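Local coordinates for protein endoglucanase (PDB 2YIK) that probably hydrolyses beta-1,4-glucosidic bonds within cellulose chains, as a family 9 glycoside hydrolase, at residues D90-S95 / T210-G215; Y138-D143 / Y406-G411; R167-D172 / V178-Q183; D367-W372 / Q400-V405. All coordinates share one frame; numbering follows the deposited sequence.

Contact 1 (D90-S95 / T210-G215)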
# COMPACT_ATOMS: atom_id res chain seq x y z
N ASP A 90 -1.27 -30.51 -9.35
CA ASP A 90 -2.18 -31.17 -10.29
C ASP A 90 -3.43 -31.63 -9.54
O ASP A 90 -4.55 -31.50 -10.03
CB ASP A 90 -1.53 -32.41 -10.92
CG ASP A 90 -0.47 -32.08 -11.95
OD1 ASP A 90 -0.50 -30.97 -12.52
OD2 ASP A 90 0.39 -32.96 -12.20
N GLY A 91 -3.21 -32.19 -8.36
CA GLY A 91 -4.31 -32.69 -7.55
C GLY A 91 -5.27 -31.60 -7.08
O GLY A 91 -6.49 -31.80 -7.07
N PHE A 92 -4.73 -30.46 -6.68
CA PHE A 92 -5.55 -29.36 -6.22
C PHE A 92 -6.41 -28.85 -7.37
O PHE A 92 -7.60 -28.64 -7.22
CB PHE A 92 -4.69 -28.21 -5.70
CG PHE A 92 -5.49 -27.10 -5.10
CD1 PHE A 92 -5.94 -27.19 -3.78
CD2 PHE A 92 -5.87 -26.01 -5.87
CE1 PHE A 92 -6.75 -26.20 -3.24
CE2 PHE A 92 -6.68 -25.01 -5.33
CZ PHE A 92 -7.13 -25.11 -4.01
N ILE A 93 -5.78 -28.63 -8.53
CA ILE A 93 -6.51 -28.16 -9.71
C ILE A 93 -7.59 -29.18 -10.10
O ILE A 93 -8.72 -28.81 -10.43
CB ILE A 93 -5.56 -27.96 -10.92
CG1 ILE A 93 -4.55 -26.85 -10.63
CG2 ILE A 93 -6.37 -27.63 -12.16
CD1 ILE A 93 -5.20 -25.51 -10.31
N SER A 94 -7.23 -30.46 -10.06
CA SER A 94 -8.15 -31.53 -10.43
C SER A 94 -9.42 -31.51 -9.57
O SER A 94 -10.53 -31.60 -10.10
CB SER A 94 -7.44 -32.88 -10.32
OG SER A 94 -8.17 -33.89 -11.00
N SER A 95 -9.26 -31.38 -8.25
CA SER A 95 -10.39 -31.36 -7.33
C SER A 95 -11.19 -30.06 -7.31
O SER A 95 -12.37 -30.06 -6.94
CB SER A 95 -9.92 -31.62 -5.90
OG SER A 95 -9.34 -32.90 -5.75
N THR A 210 -3.30 -21.43 -1.16
CA THR A 210 -4.25 -22.51 -1.04
C THR A 210 -4.28 -22.95 0.43
O THR A 210 -3.40 -22.55 1.20
CB THR A 210 -3.75 -23.64 -1.98
OG1 THR A 210 -4.48 -23.59 -3.22
CG2 THR A 210 -3.84 -24.97 -1.35
N LYS A 211 -5.27 -23.74 0.83
CA LYS A 211 -5.32 -24.19 2.22
C LYS A 211 -4.18 -25.18 2.50
O LYS A 211 -3.92 -25.53 3.65
CB LYS A 211 -6.66 -24.87 2.52
CG LYS A 211 -6.76 -26.30 2.01
CD LYS A 211 -8.20 -26.81 2.07
CE LYS A 211 -8.73 -26.81 3.49
NZ LYS A 211 -8.35 -28.06 4.23
N GLU A 212 -3.50 -25.62 1.45
CA GLU A 212 -2.42 -26.59 1.58
C GLU A 212 -1.10 -26.04 2.14
O GLU A 212 -0.25 -26.81 2.56
CB GLU A 212 -2.21 -27.30 0.24
CG GLU A 212 -3.50 -27.98 -0.23
CD GLU A 212 -3.33 -28.87 -1.44
OE1 GLU A 212 -2.28 -28.81 -2.10
OE2 GLU A 212 -4.27 -29.64 -1.73
N LYS A 213 -0.95 -24.72 2.16
CA LYS A 213 0.25 -24.10 2.70
C LYS A 213 -0.14 -22.70 3.18
O LYS A 213 -0.88 -22.00 2.51
CB LYS A 213 1.36 -24.02 1.64
CG LYS A 213 2.77 -23.89 2.22
CD LYS A 213 3.84 -24.01 1.14
CE LYS A 213 5.26 -24.03 1.73
NZ LYS A 213 6.33 -24.02 0.68
N PRO A 214 0.35 -22.28 4.37
CA PRO A 214 0.02 -20.96 4.92
C PRO A 214 0.39 -19.78 4.03
O PRO A 214 1.38 -19.81 3.30
CB PRO A 214 0.79 -20.93 6.24
CG PRO A 214 0.88 -22.39 6.62
CD PRO A 214 1.22 -23.03 5.29
N GLY A 215 -0.44 -18.75 4.09
CA GLY A 215 -0.21 -17.54 3.33
C GLY A 215 -0.89 -16.42 4.09
O GLY A 215 -1.31 -15.42 3.51
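Phe92 carries its ring toward the 210-215 loop because CG stands anti to the backbone N (chi1 -175°), while Glu212 reaches back with CG beside its own N and the rest of the chain extended. The ring is met from two directions. Over one face comes Thr210, whose OG1 lies 3.2 Å from Phe92 CZ, offset toward the rim. At the ring edge, near its plane, Glu212 OE2 comes within 3.6 Å of Phe92 CD1, the carboxylate turned 81° from the ring, so a negatively charged oxygen would face the weakly positive C-H rim. Thr210 OG1 is buried with no polar partner in the model. Its exact seat is doubtful, since chi1 of Thr210 is strained at -99° and CG2 is modelled too close to the Glu212 N. Farther along the loop, Lys213 NZ forms salt bridges with Glu266 and Asp267, before Gly215, at the N-cap position of helix 216-233. Thr210 to Lys213 form a type I beta turn, its Lys213 N to Thr210 O bond a weak 3.4 Å. This is a strand-to-helix connection, leading from strand 206-209 into helix 216-233, with an aromatic side chain of helix 90-100 packed against the turn.

Contact 2 (Y138-D143 / Y406-G411)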
# COMPACT_ATOMS: atom_id res chain seq x y z
N TYR A 138 -7.17 7.89 2.32
CA TYR A 138 -8.41 8.41 1.74
C TYR A 138 -9.51 8.37 2.81
O TYR A 138 -10.32 9.29 2.92
CB TYR A 138 -8.81 7.57 0.52
CG TYR A 138 -10.00 8.10 -0.25
CD1 TYR A 138 -10.01 9.42 -0.73
CD2 TYR A 138 -11.11 7.30 -0.49
CE1 TYR A 138 -11.11 9.92 -1.43
CE2 TYR A 138 -12.22 7.79 -1.19
CZ TYR A 138 -12.21 9.10 -1.66
OH TYR A 138 -13.32 9.61 -2.30
N TYR A 139 -9.53 7.31 3.60
CA TYR A 139 -10.52 7.18 4.67
C TYR A 139 -10.36 8.28 5.71
O TYR A 139 -11.35 8.88 6.15
CB TYR A 139 -10.39 5.81 5.34
CG TYR A 139 -11.17 5.66 6.63
CD1 TYR A 139 -12.57 5.57 6.64
CD2 TYR A 139 -10.51 5.62 7.86
CE1 TYR A 139 -13.29 5.45 7.85
CE2 TYR A 139 -11.21 5.50 9.06
CZ TYR A 139 -12.59 5.41 9.05
OH TYR A 139 -13.25 5.31 10.27
N GLU A 140 -9.12 8.56 6.11
CA GLU A 140 -8.84 9.58 7.11
C GLU A 140 -9.04 11.01 6.62
O GLU A 140 -9.64 11.83 7.32
CB GLU A 140 -7.39 9.47 7.62
CG GLU A 140 -7.05 8.20 8.34
CD GLU A 140 -7.55 8.17 9.78
OE1 GLU A 140 -8.18 9.14 10.23
OE2 GLU A 140 -7.29 7.16 10.47
N PHE A 141 -8.54 11.30 5.42
CA PHE A 141 -8.62 12.66 4.90
C PHE A 141 -9.50 12.87 3.66
O PHE A 141 -9.16 13.68 2.79
CB PHE A 141 -7.19 13.16 4.64
CG PHE A 141 -6.24 12.95 5.81
CD1 PHE A 141 -6.51 13.53 7.05
CD2 PHE A 141 -5.11 12.14 5.67
CE1 PHE A 141 -5.65 13.30 8.14
CE2 PHE A 141 -4.26 11.91 6.76
CZ PHE A 141 -4.53 12.49 7.99
N LYS A 142 -10.63 12.17 3.59
CA LYS A 142 -11.53 12.30 2.44
C LYS A 142 -11.92 13.76 2.18
O LYS A 142 -12.03 14.18 1.03
CB LYS A 142 -12.81 11.46 2.66
CG LYS A 142 -13.53 11.06 1.35
CD LYS A 142 -14.92 10.43 1.54
CE LYS A 142 -14.92 9.02 2.20
NZ LYS A 142 -13.61 8.27 2.22
N ASP A 143 -12.12 14.55 3.24
CA ASP A 143 -12.49 15.95 3.08
C ASP A 143 -11.51 16.71 2.20
O ASP A 143 -11.91 17.51 1.36
CB ASP A 143 -12.56 16.66 4.43
CG ASP A 143 -13.74 16.21 5.26
OD1 ASP A 143 -14.72 15.74 4.66
OD2 ASP A 143 -13.68 16.35 6.50
N TYR A 406 -2.56 11.12 13.95
CA TYR A 406 -2.59 11.31 15.40
C TYR A 406 -3.17 12.68 15.75
O TYR A 406 -4.04 12.79 16.62
CB TYR A 406 -1.18 11.20 16.00
CG TYR A 406 -1.15 11.32 17.51
CD1 TYR A 406 -1.13 12.56 18.14
CD2 TYR A 406 -1.16 10.18 18.32
CE1 TYR A 406 -1.12 12.67 19.53
CE2 TYR A 406 -1.14 10.27 19.70
CZ TYR A 406 -1.12 11.52 20.30
OH TYR A 406 -1.07 11.62 21.67
N ASP A 407 -2.70 13.71 15.06
CA ASP A 407 -3.20 15.06 15.32
C ASP A 407 -4.67 15.19 14.96
O ASP A 407 -5.42 15.89 15.66
CB ASP A 407 -2.37 16.11 14.58
CG ASP A 407 -1.03 16.39 15.26
OD1 ASP A 407 -0.78 15.80 16.33
OD2 ASP A 407 -0.24 17.21 14.74
N LYS A 408 -5.09 14.53 13.89
CA LYS A 408 -6.49 14.61 13.49
C LYS A 408 -7.36 14.09 14.63
O LYS A 408 -8.38 14.68 14.96
CB LYS A 408 -6.76 13.77 12.24
CG LYS A 408 -8.25 13.70 11.92
CD LYS A 408 -8.56 12.67 10.84
CE LYS A 408 -10.07 12.40 10.77
NZ LYS A 408 -10.42 11.28 9.85
N HIS A 409 -6.93 12.99 15.24
CA HIS A 409 -7.69 12.38 16.31
C HIS A 409 -7.46 12.93 17.71
O HIS A 409 -7.95 12.37 18.69
CB HIS A 409 -7.48 10.87 16.26
CG HIS A 409 -8.03 10.26 15.01
ND1 HIS A 409 -9.38 10.06 14.82
CD2 HIS A 409 -7.43 9.88 13.86
CE1 HIS A 409 -9.59 9.59 13.60
NE2 HIS A 409 -8.42 9.48 12.99
N HIS A 410 -6.72 14.02 17.79
CA HIS A 410 -6.45 14.67 19.06
C HIS A 410 -6.74 16.16 18.94
O HIS A 410 -5.84 16.99 19.07
CB HIS A 410 -5.01 14.43 19.52
CG HIS A 410 -4.74 13.03 19.97
ND1 HIS A 410 -4.56 11.98 19.09
CD2 HIS A 410 -4.73 12.47 21.20
CE1 HIS A 410 -4.44 10.85 19.75
NE2 HIS A 410 -4.54 11.12 21.05
N GLY A 411 -8.00 16.49 18.69
CA GLY A 411 -8.40 17.88 18.56
C GLY A 411 -8.46 18.34 17.11
O GLY A 411 -8.89 19.46 16.82
O HOH W 1 -12.45 9.60 8.72
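Glu140 and Lys408 face each other with CA atoms 8.5 Å apart, where helices 124-140 and 392-408 both come to their C-terminal ends. Lys408 leaves its helix with CG anti to the backbone N and stays extended to the amino group, which grips Glu140 twice. Lys408 NZ donates to Glu140 O at 2.7 Å, in the carbonyl plane and on a lone pair (C=O...N angle 122°), and forms a salt bridge of 3.1 Å with Glu140 OE1. The first bond puts a positive charge on a carbonyl at a helix C-terminus, where the helix dipole should favour it. Here, in the (alpha/alpha)6 barrel expected of family 9, this link joins the ends of the two helices. Glu140 bends at chi2 (-79°), which swings OE1 toward a second donor: His409 NE2 gives it a bond of 2.8 Å (N-H...O angle 160°) on the syn side, close to the imidazole plane, whereas Lys408 arrives anti. Carboxylate and imidazole stand nearly perpendicular. The other oxygen, OE2, lies close to Glu331, a like-charge neighbour that may raise the affinity of one of the pair for a proton. Beside the polar cluster, Lys408 CD passes Phe141 CE1 at 4.0 Å, and the Glu140 CB sits over the centre of one face of the Phe141 ring. A water accepts a weak bond from Lys408 NZ and donates to Tyr139 O.

Contact 3 (R167-D172 / V178-Q183); sequences RCTFRD and VAFCHQ
Phe170 and Ala179 form an antiparallel hydrogen-bonded pair through their backbones, Phe170 N giving to Ala179 O at 2.8 Å, while Phe170 O accepts twice, from Val178 N at 2.7 Å and from Ala179 N at 3.3 Å. Two residues opposite one make a classic beta bulge. Beyond the non-hydrogen-bonded pair Thr169-Phe180, Cys181 N binds Cys168 O at 2.9 Å, and the same oxygen receives a CA-H...O contact from Phe180. Strands 169-171 and 177-184 thus build a beta hairpin, and the longer strand also pairs with 206-209 and 122-123 in a small sheet beside the helical barrel. Among the side chains, Phe180 has CG anti to its backbone N (chi1 174°), which lays the ring edge alongside Thr169: CD1 lies 3.3 Å from Thr169 OG1, a hydroxyl hydrogen-bonded to Phe165 O. Cys168 and Cys181 touch through their CB atoms at 3.9 Å, but Cys168 SG and Cys181 SG are 4.5 Å apart, too far for a disulfide. On the sheet face that carries Phe170 and Ala179, the Phe170 ring has Ala179 O at its edge and Arg167 O over one face. Arg171 points away from the partner strand and makes a salt bridge with Asp246 and a cation-pi contact with Tyr247.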
# COMPACT_ATOMS: atom_id res chain seq x y z
N ARG A 167 -11.06 -10.36 -8.20
CA ARG A 167 -10.99 -11.28 -9.35
C ARG A 167 -10.02 -12.42 -9.04
O ARG A 167 -10.18 -13.54 -9.53
CB ARG A 167 -10.50 -10.55 -10.61
CG ARG A 167 -11.54 -9.73 -11.36
CD ARG A 167 -11.00 -9.32 -12.73
NE ARG A 167 -9.78 -8.55 -12.61
CZ ARG A 167 -9.74 -7.23 -12.40
NH1 ARG A 167 -10.86 -6.53 -12.31
NH2 ARG A 167 -8.57 -6.63 -12.26
N CYS A 168 -9.01 -12.13 -8.23
CA CYS A 168 -8.00 -13.13 -7.87
C CYS A 168 -8.40 -14.03 -6.71
O CYS A 168 -7.68 -14.95 -6.35
CB CYS A 168 -6.67 -12.43 -7.57
SG CYS A 168 -5.81 -11.80 -9.04
N THR A 169 -9.56 -13.74 -6.12
CA THR A 169 -10.04 -14.55 -5.01
C THR A 169 -11.08 -15.51 -5.58
O THR A 169 -12.19 -15.10 -5.92
CB THR A 169 -10.70 -13.69 -3.91
OG1 THR A 169 -9.78 -12.67 -3.49
CG2 THR A 169 -11.06 -14.56 -2.71
N PHE A 170 -10.69 -16.77 -5.70
CA PHE A 170 -11.57 -17.81 -6.23
C PHE A 170 -12.33 -18.46 -5.07
O PHE A 170 -11.74 -19.15 -4.24
CB PHE A 170 -10.72 -18.84 -6.99
CG PHE A 170 -9.99 -18.24 -8.16
CD1 PHE A 170 -8.77 -17.59 -7.97
CD2 PHE A 170 -10.56 -18.25 -9.43
CE1 PHE A 170 -8.13 -16.95 -9.03
CE2 PHE A 170 -9.93 -17.61 -10.50
CZ PHE A 170 -8.72 -16.95 -10.30
N ARG A 171 -13.64 -18.21 -5.03
CA ARG A 171 -14.50 -18.72 -3.97
C ARG A 171 -15.59 -19.66 -4.50
O ARG A 171 -16.01 -19.54 -5.65
CB ARG A 171 -15.19 -17.54 -3.27
CG ARG A 171 -14.26 -16.40 -2.87
CD ARG A 171 -15.05 -15.11 -2.65
NE ARG A 171 -15.87 -15.15 -1.44
CZ ARG A 171 -16.84 -14.28 -1.16
NH1 ARG A 171 -17.12 -13.30 -2.01
NH2 ARG A 171 -17.51 -14.38 -0.03
N ASP A 172 -16.04 -20.58 -3.66
CA ASP A 172 -17.12 -21.46 -4.08
C ASP A 172 -18.40 -20.64 -3.92
O ASP A 172 -18.35 -19.52 -3.39
CB ASP A 172 -17.14 -22.77 -3.27
CG ASP A 172 -17.45 -22.57 -1.80
OD1 ASP A 172 -17.95 -21.50 -1.40
OD2 ASP A 172 -17.19 -23.52 -1.04
N VAL A 178 -11.20 -20.61 -2.00
CA VAL A 178 -10.56 -21.85 -2.41
C VAL A 178 -9.10 -21.59 -2.77
O VAL A 178 -8.21 -22.39 -2.47
CB VAL A 178 -11.32 -22.45 -3.62
CG1 VAL A 178 -10.51 -23.56 -4.27
CG2 VAL A 178 -12.68 -22.99 -3.16
N ALA A 179 -8.85 -20.45 -3.42
CA ALA A 179 -7.50 -20.06 -3.80
C ALA A 179 -7.44 -18.55 -4.02
O ALA A 179 -8.45 -17.92 -4.38
CB ALA A 179 -7.07 -20.79 -5.07
N PHE A 180 -6.27 -17.97 -3.80
CA PHE A 180 -6.07 -16.55 -4.00
C PHE A 180 -4.78 -16.33 -4.77
O PHE A 180 -3.70 -16.72 -4.32
CB PHE A 180 -5.99 -15.80 -2.67
CG PHE A 180 -5.63 -14.34 -2.81
CD1 PHE A 180 -6.53 -13.44 -3.38
CD2 PHE A 180 -4.38 -13.88 -2.42
CE1 PHE A 180 -6.18 -12.09 -3.54
CE2 PHE A 180 -4.02 -12.54 -2.59
CZ PHE A 180 -4.92 -11.65 -3.15
N CYS A 181 -4.88 -15.72 -5.95
CA CYS A 181 -3.68 -15.45 -6.72
C CYS A 181 -3.08 -14.17 -6.15
O CYS A 181 -3.66 -13.09 -6.27
CB CYS A 181 -3.99 -15.25 -8.21
SG CYS A 181 -2.50 -14.82 -9.17
N HIS A 182 -1.91 -14.31 -5.55
CA HIS A 182 -1.24 -13.18 -4.93
C HIS A 182 -0.09 -12.60 -5.75
O HIS A 182 0.42 -11.53 -5.42
CB HIS A 182 -0.68 -13.60 -3.57
CG HIS A 182 0.43 -14.60 -3.65
ND1 HIS A 182 0.20 -15.97 -3.73
CD2 HIS A 182 1.77 -14.44 -3.70
CE1 HIS A 182 1.36 -16.59 -3.82
NE2 HIS A 182 2.33 -15.69 -3.81
N GLN A 183 0.31 -13.28 -6.81
CA GLN A 183 1.42 -12.79 -7.62
C GLN A 183 1.35 -13.25 -9.08
O GLN A 183 1.01 -14.40 -9.37
CB GLN A 183 2.75 -13.26 -6.99
CG GLN A 183 4.03 -12.80 -7.69
CD GLN A 183 5.28 -13.34 -7.00
OE1 GLN A 183 5.39 -13.31 -5.77
NE2 GLN A 183 6.24 -13.81 -7.79

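Contact 4 (D367-W372 / Q400-V405)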
# COMPACT_ATOMS: atom_id res chain seq x y z
N ASP A 367 4.67 7.16 21.37
CA ASP A 367 6.07 6.79 21.56
C ASP A 367 6.79 6.75 20.21
O ASP A 367 7.94 7.17 20.09
CB ASP A 367 6.18 5.41 22.22
CG ASP A 367 5.84 5.45 23.69
OD1 ASP A 367 5.56 6.54 24.22
OD2 ASP A 367 5.84 4.37 24.33
N LEU A 368 6.11 6.21 19.20
CA LEU A 368 6.68 6.12 17.86
C LEU A 368 6.95 7.52 17.33
O LEU A 368 8.03 7.80 16.79
CB LEU A 368 5.70 5.41 16.92
CG LEU A 368 6.04 5.40 15.44
CD1 LEU A 368 7.30 4.56 15.20
CD2 LEU A 368 4.85 4.86 14.65
N LEU A 369 5.97 8.39 17.48
CA LEU A 369 6.08 9.77 17.01
C LEU A 369 7.11 10.60 17.77
O LEU A 369 7.78 11.44 17.18
CB LEU A 369 4.71 10.44 17.03
CG LEU A 369 3.75 9.90 15.96
CD1 LEU A 369 2.37 10.53 16.14
CD2 LEU A 369 4.29 10.20 14.57
N ASP A 370 7.23 10.38 19.08
CA ASP A 370 8.23 11.12 19.86
C ASP A 370 9.60 10.70 19.35
O ASP A 370 10.53 11.51 19.28
CB ASP A 370 8.15 10.79 21.35
CG ASP A 370 6.98 11.46 22.04
OD1 ASP A 370 6.47 12.48 21.53
OD2 ASP A 370 6.56 10.96 23.11
N LYS A 371 9.71 9.43 18.98
CA LYS A 371 10.96 8.88 18.49
C LYS A 371 11.33 9.50 17.14
O LYS A 371 12.46 9.96 16.96
CB LYS A 371 10.84 7.36 18.37
CG LYS A 371 12.17 6.62 18.33
CD LYS A 371 12.00 5.10 18.34
CE LYS A 371 11.48 4.60 19.67
NZ LYS A 371 11.56 3.11 19.76
N TRP A 372 10.38 9.50 16.20
CA TRP A 372 10.61 10.05 14.86
C TRP A 372 10.74 11.58 14.79
O TRP A 372 11.60 12.10 14.08
CB TRP A 372 9.50 9.61 13.90
CG TRP A 372 9.75 8.27 13.27
CD1 TRP A 372 9.55 7.03 13.83
CD2 TRP A 372 10.31 8.03 11.97
NE1 TRP A 372 9.95 6.05 12.97
CE2 TRP A 372 10.41 6.63 11.82
CE3 TRP A 372 10.72 8.86 10.92
CZ2 TRP A 372 10.93 6.04 10.65
CZ3 TRP A 372 11.23 8.28 9.77
CH2 TRP A 372 11.32 6.88 9.64
N GLN A 400 5.11 10.57 8.58
CA GLN A 400 4.35 11.80 8.38
C GLN A 400 2.86 11.48 8.45
O GLN A 400 2.08 12.18 9.10
CB GLN A 400 4.67 12.42 7.02
CG GLN A 400 6.05 13.07 6.90
CD GLN A 400 6.23 13.78 5.57
OE1 GLN A 400 5.33 14.47 5.10
NE2 GLN A 400 7.40 13.62 4.96
N LEU A 401 2.45 10.42 7.75
CA LEU A 401 1.05 10.01 7.74
C LEU A 401 0.57 9.74 9.16
O LEU A 401 -0.45 10.28 9.58
CB LEU A 401 0.87 8.75 6.89
CG LEU A 401 -0.55 8.18 6.85
CD1 LEU A 401 -1.51 9.22 6.28
CD2 LEU A 401 -0.57 6.91 6.00
N ILE A 402 1.32 8.92 9.90
CA ILE A 402 0.94 8.59 11.28
C ILE A 402 0.88 9.87 12.11
O ILE A 402 -0.01 10.03 12.94
CB ILE A 402 1.95 7.62 11.95
CG1 ILE A 402 1.98 6.29 11.18
CG2 ILE A 402 1.59 7.41 13.42
CD1 ILE A 402 0.69 5.55 11.22
N ALA A 403 1.81 10.78 11.89
CA ALA A 403 1.84 12.03 12.63
C ALA A 403 0.55 12.84 12.40
O ALA A 403 -0.03 13.38 13.34
CB ALA A 403 3.05 12.86 12.22
N LEU A 404 0.13 12.92 11.14
CA LEU A 404 -1.07 13.67 10.76
C LEU A 404 -2.36 12.99 11.23
O LEU A 404 -3.33 13.66 11.58
CB LEU A 404 -1.06 13.88 9.25
CG LEU A 404 0.17 14.70 8.83
CD1 LEU A 404 0.52 14.45 7.37
CD2 LEU A 404 -0.11 16.18 9.08
N VAL A 405 -2.36 11.66 11.26
CA VAL A 405 -3.53 10.92 11.72
C VAL A 405 -3.68 11.11 13.24
O VAL A 405 -4.79 11.26 13.75
CB VAL A 405 -3.39 9.41 11.39
CG1 VAL A 405 -4.39 8.59 12.21
CG2 VAL A 405 -3.63 9.19 9.90
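No ring of either segment enters the meeting of Leu369 with Ile402 and Ala403; the indole of Trp372 stands apart from the interface, with Leu368 O in plane at its edge. What remains is aliphatic helix-helix packing within the (alpha/alpha)6 barrel of the family 9 domain, between helices 363-373 and 392-408. The two short segments have axes 10.3 Å apart at a signed crossing angle of -125°, and the backbones come nearest at Leu369 and Ala403, whose CA atoms are 6.5 Å apart. The small Ala403 side chain lets Leu369 come down onto the opposing backbone. With CG of Leu369 beside its backbone N (chi1 -70°), both methyls are directed across: CD2 lies 3.6 Å from Ala403 CA and 3.8 Å from Ala403 CB. Ile402 flanks this seat with its CG2 branch, 4.0 Å from Leu369 CD2, while the end of its longer branch leads away from the facing helix; the Ile402 side chain also touches Trp136 of helix 124-140. Leu369 also packs on Tyr417 of helix 416-428. Leu368 adds a looser touch, its CD2 lying 4.3 Å from Ile402 CG2. The second methyl of Leu369, CD1, lies 4.0 Å from the carbonyl oxygen of Ile402.

The four contacts fall into two pairs within the family 9 domain. Contacts 1 and 3 have centres about 11 Å apart and touch where Phe92 CZ meets Val178 O at 3.3 Å, so helix 90-100 packs on the hairpin strand as well as on the turn. Contacts 2 and 4, centres about 13 Å apart, share helix 392-408 and touch through Tyr406 CB and Leu369 CD1. Centres of contacts in different pairs lie about 33 to 42 Å apart. Along the chain, contact 3 nests inside contact 1 and contact 4 inside contact 2, while contacts 1 and 2 interleave. The chain therefore passes between the two regions, the small sheet and the helical barrel, more than once, all within one family 9 domain.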